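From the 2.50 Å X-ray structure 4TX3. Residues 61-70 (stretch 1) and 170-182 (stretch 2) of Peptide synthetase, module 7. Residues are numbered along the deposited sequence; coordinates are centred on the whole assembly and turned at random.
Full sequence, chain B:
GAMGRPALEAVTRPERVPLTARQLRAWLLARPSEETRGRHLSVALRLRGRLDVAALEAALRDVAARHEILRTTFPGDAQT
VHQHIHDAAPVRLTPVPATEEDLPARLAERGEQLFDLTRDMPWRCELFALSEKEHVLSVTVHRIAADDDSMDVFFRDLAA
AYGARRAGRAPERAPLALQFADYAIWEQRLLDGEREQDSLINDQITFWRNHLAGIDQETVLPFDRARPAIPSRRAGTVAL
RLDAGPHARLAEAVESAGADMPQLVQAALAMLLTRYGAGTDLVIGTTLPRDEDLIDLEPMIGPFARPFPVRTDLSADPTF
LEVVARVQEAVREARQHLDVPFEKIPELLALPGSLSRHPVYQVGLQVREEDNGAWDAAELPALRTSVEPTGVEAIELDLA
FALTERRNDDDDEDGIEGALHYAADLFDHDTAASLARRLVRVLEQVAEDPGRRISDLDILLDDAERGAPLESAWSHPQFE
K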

# COMPACT_ATOMS: atom_id res chain seq x y z
N ARG B 61 3.72 6.30 23.02
CA ARG B 61 4.32 7.61 23.21
C ARG B 61 5.09 8.09 21.96
O ARG B 61 5.03 9.27 21.61
N ASP B 62 5.82 7.18 21.30
CA ASP B 62 6.60 7.51 20.11
C ASP B 62 5.74 7.82 18.90
O ASP B 62 6.13 8.61 18.04
N VAL B 63 4.57 7.20 18.83
CA VAL B 63 3.68 7.48 17.72
C VAL B 63 3.20 8.92 17.82
O VAL B 63 3.09 9.61 16.82
N ALA B 64 2.94 9.37 19.04
CA ALA B 64 2.48 10.75 19.22
C ALA B 64 3.64 11.71 19.07
O ALA B 64 3.45 12.88 18.70
N ALA B 65 4.85 11.23 19.37
CA ALA B 65 6.03 12.07 19.16
C ALA B 65 6.15 12.37 17.67
O ALA B 65 6.40 13.50 17.27
N ARG B 66 5.91 11.35 16.85
CA ARG B 66 6.00 11.47 15.40
C ARG B 66 4.90 12.37 14.83
O ARG B 66 5.16 13.16 13.92
N HIS B 67 3.68 12.26 15.37
CA HIS B 67 2.50 12.99 14.87
C HIS B 67 1.98 14.04 15.84
O HIS B 67 1.32 13.71 16.82
N GLU B 68 2.25 15.32 15.56
CA GLU B 68 1.84 16.40 16.45
C GLU B 68 0.35 16.41 16.81
O GLU B 68 -0.01 16.74 17.94
N ILE B 69 -0.50 16.07 15.86
CA ILE B 69 -1.93 16.14 16.12
C ILE B 69 -2.38 15.23 17.27
O ILE B 69 -3.35 15.56 17.95
N LEU B 70 -1.66 14.13 17.52
CA LEU B 70 -1.94 13.26 18.67
C LEU B 70 -1.48 13.82 20.03
O LEU B 70 -1.80 13.25 21.09
N ALA B 170 15.50 3.75 21.01
CA ALA B 170 14.46 4.65 20.52
C ALA B 170 14.35 4.50 18.98
O ALA B 170 15.35 4.15 18.33
N PRO B 171 13.15 4.73 18.41
CA PRO B 171 13.01 4.52 16.96
C PRO B 171 13.96 5.40 16.16
O PRO B 171 14.15 6.56 16.53
N GLU B 172 14.59 4.85 15.13
CA GLU B 172 15.44 5.64 14.23
C GLU B 172 14.68 5.90 12.93
O GLU B 172 14.67 5.06 12.04
N ARG B 173 14.02 7.06 12.84
CA ARG B 173 13.25 7.38 11.64
C ARG B 173 13.47 8.81 11.21
O ARG B 173 13.70 9.68 12.04
N ALA B 174 13.36 9.05 9.90
CA ALA B 174 13.19 10.40 9.37
C ALA B 174 11.85 11.00 9.84
O ALA B 174 10.83 10.32 9.84
N PRO B 175 11.87 12.28 10.23
CA PRO B 175 10.64 13.00 10.62
C PRO B 175 9.65 13.15 9.46
O PRO B 175 10.07 13.05 8.31
N LEU B 176 8.37 13.34 9.75
CA LEU B 176 7.40 13.65 8.69
C LEU B 176 7.85 14.91 7.96
O LEU B 176 8.49 15.78 8.55
N ALA B 177 7.53 15.02 6.68
CA ALA B 177 7.82 16.24 5.97
C ALA B 177 6.81 17.31 6.42
O ALA B 177 7.17 18.46 6.68
N LEU B 178 5.55 16.90 6.53
CA LEU B 178 4.46 17.75 7.00
C LEU B 178 3.85 17.26 8.29
O LEU B 178 3.59 16.07 8.44
N GLN B 179 3.62 18.18 9.22
CA GLN B 179 2.73 17.96 10.36
C GLN B 179 1.33 18.52 10.07
O GLN B 179 1.18 19.36 9.17
N PHE B 180 0.31 18.10 10.81
CA PHE B 180 -1.05 18.52 10.49
C PHE B 180 -1.24 20.04 10.52
O PHE B 180 -2.03 20.57 9.76
N ALA B 181 -0.50 20.73 11.38
CA ALA B 181 -0.57 22.19 11.47
C ALA B 181 -0.20 22.86 10.13
O ALA B 181 -0.72 23.94 9.81
N ASP B 182 0.70 22.22 9.39
CA ASP B 182 1.10 22.71 8.07
C ASP B 182 -0.07 22.60 7.06
O ASP B 182 -0.27 23.48 6.23

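The contact is a mainly polar seam between a helix end with the 3-10 segment after it and a loop that runs into the start of a helix, in which one glutamine amide, an arginine stack and four bridging waters join the stretches, with a small apolar patch at the far end; 585 Å² is buried, both sides summed.

The Q179 CA-to-CB bond points toward stretch 1, and chi1 and chi2 are both m (-64° and -69°), which brings the terminal amide against the backbone where the helix of stretch 1 gives way at H67. There it both donates and accepts: NE2 of Q179 gives a hydrogen bond to O of R66 (3.0 Å, 166°), and N of E68 gives one to OE1 of Q179 (2.9 Å, 167°). Both are nearly linear, so the amide bridges the backbone on either side of H67. E68 (m, t) points toward stretch 2, its OE1 3.2 Å from CB of Q179.

R66 has the most area covered by the other stretch, 120 Å². Its CB points sideways, but an extended t, t, t chain carries the guanidinium to stretch 2. One face lies flat on the guanidinium of R173 (m, t, p; CB toward stretch 1), with centres 3.7 Å apart and planes at 16°. The nearest atoms, NE of R66 and NH1 of R173 at 3.3 Å, are two donors of like charge, so this is a stack without a hydrogen bond; both find partners elsewhere in the structure. CD2 of L176 covers the opposite face, 3.6 Å from NH2 of R66. At the edge, NH1 of R66 makes a weak hydrogen bond to O of A174 (3.3 Å, 132°), and water 2 links the same two atoms, accepting from NH1 (3.1 Å) and donating to O (2.6 Å).

L176 (m, t) points toward stretch 1, and its CD1 also approaches ND1 of H67 at 3.5 Å, although the H67 CB points away. At one end of the seam, D62 (chi1 m) brings OD2 to 3.2 Å from CD of P171, a packing contact.

At the other end, I69 (t, t) and F180 (chi1 t) point toward each other's stretches. CD1 of I69 is 3.6 Å from CD2 of F180 and 4.0 Å from the ring centroid, 26° off the normal, which places the methyl over the face in a CH-pi contact.

Three further waters span the seam. Water 1 donates to O of R66 and accepts from N of L176 (both 2.9 Å); water 3 donates to OE1 of E68 and accepts from N of A181 (both 2.9 Å); water 4 accepts from N of I69 and N of F180 while donating to OE1 of Q179 (each 3.0 Å).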

# COMPACT_ATOMS: atom_id res chain seq x y z
CB ARG B 61 5.24 7.55 24.43
CG ARG B 61 5.47 8.85 25.14
CD ARG B 61 6.37 8.63 26.35
NE ARG B 61 5.71 7.86 27.41
CZ ARG B 61 6.23 6.79 28.01
NH1 ARG B 61 7.43 6.33 27.65
NH2 ARG B 61 5.55 6.17 28.96
CB ASP B 62 7.56 6.38 19.74
CG ASP B 62 8.69 6.22 20.74
OD1 ASP B 62 9.01 7.19 21.47
OD2 ASP B 62 9.26 5.11 20.80
CB VAL B 63 2.49 6.52 17.69
CG1 VAL B 63 1.44 6.97 16.65
CG2 VAL B 63 2.99 5.11 17.39
CB ALA B 64 1.79 10.94 20.57
CB ALA B 65 7.30 11.40 19.68
CB ARG B 66 5.93 10.06 14.78
CG ARG B 66 5.98 9.97 13.26
CD ARG B 66 6.15 8.50 12.86
NE ARG B 66 5.85 8.26 11.45
CZ ARG B 66 6.72 8.46 10.46
NH1 ARG B 66 7.95 8.91 10.71
NH2 ARG B 66 6.35 8.21 9.21
CB HIS B 67 1.36 12.02 14.56
CG HIS B 67 1.70 10.96 13.56
ND1 HIS B 67 1.56 11.16 12.20
CD2 HIS B 67 2.14 9.69 13.71
CE1 HIS B 67 1.93 10.06 11.56
NE2 HIS B 67 2.28 9.15 12.45
CB GLU B 68 2.19 17.76 15.84
CG GLU B 68 3.66 18.07 15.88
CD GLU B 68 4.01 19.30 15.07
OE1 GLU B 68 3.08 19.94 14.51
OE2 GLU B 68 5.22 19.60 14.99
CB ILE B 69 -2.76 15.81 14.85
CG1 ILE B 69 -4.20 16.30 15.06
CG2 ILE B 69 -2.64 14.31 14.44
CD1 ILE B 69 -5.06 16.22 13.85
CB LEU B 70 -1.27 11.90 18.47
CG LEU B 70 -1.74 11.03 17.31
CD1 LEU B 70 -1.01 9.69 17.38
CD2 LEU B 70 -3.23 10.85 17.37
CB ALA B 170 14.77 6.10 20.91
CB PRO B 171 11.54 4.89 16.69
CG PRO B 171 10.87 4.86 18.02
CD PRO B 171 11.91 5.26 19.01
CB GLU B 172 16.75 4.92 13.94
CG GLU B 172 17.62 4.69 15.18
CD GLU B 172 18.80 3.73 14.94
OE1 GLU B 172 18.56 2.52 14.67
OE2 GLU B 172 19.96 4.17 15.03
CB ARG B 173 11.74 7.18 11.85
CG ARG B 173 11.37 5.94 12.66
CD ARG B 173 9.91 5.61 12.49
NE ARG B 173 9.59 5.34 11.09
CZ ARG B 173 8.36 5.18 10.61
NH1 ARG B 173 7.32 5.27 11.42
NH2 ARG B 173 8.19 4.95 9.33
CB ALA B 174 13.26 10.38 7.85
CB PRO B 175 11.16 14.37 11.05
CG PRO B 175 12.48 14.53 10.34
CD PRO B 175 13.06 13.15 10.25
CB LEU B 176 5.99 13.86 9.25
CG LEU B 176 5.28 12.66 9.86
CD1 LEU B 176 3.93 13.06 10.44
CD2 LEU B 176 5.12 11.58 8.81
CB ALA B 177 7.77 16.02 4.46
CB LEU B 178 3.36 17.83 5.94
CG LEU B 178 3.80 18.35 4.58
CD1 LEU B 178 2.58 18.47 3.70
CD2 LEU B 178 4.48 19.71 4.74
CB GLN B 179 3.30 18.61 11.62
CG GLN B 179 4.60 18.00 12.06
CD GLN B 179 4.44 16.58 12.57
OE1 GLN B 179 3.34 16.16 12.99
NE2 GLN B 179 5.54 15.83 12.55
CB PHE B 180 -2.09 17.88 11.42
CG PHE B 180 -3.50 18.06 10.93
CD1 PHE B 180 -3.94 17.38 9.80
CD2 PHE B 180 -4.37 18.94 11.56
CE1 PHE B 180 -5.24 17.57 9.32
CE2 PHE B 180 -5.66 19.12 11.09
CZ PHE B 180 -6.10 18.43 9.97
CB ALA B 181 0.35 22.71 12.58
CB ASP B 182 2.32 21.94 7.55
CG ASP B 182 3.52 22.01 8.52
OD1 ASP B 182 3.84 23.10 9.04
OD2 ASP B 182 4.15 20.95 8.76
O HOH W 1 7.71 13.37 12.54
O HOH W 2 10.07 8.20 8.61
O HOH W 3 0.27 19.55 13.88
O HOH W 4 0.38 15.98 12.97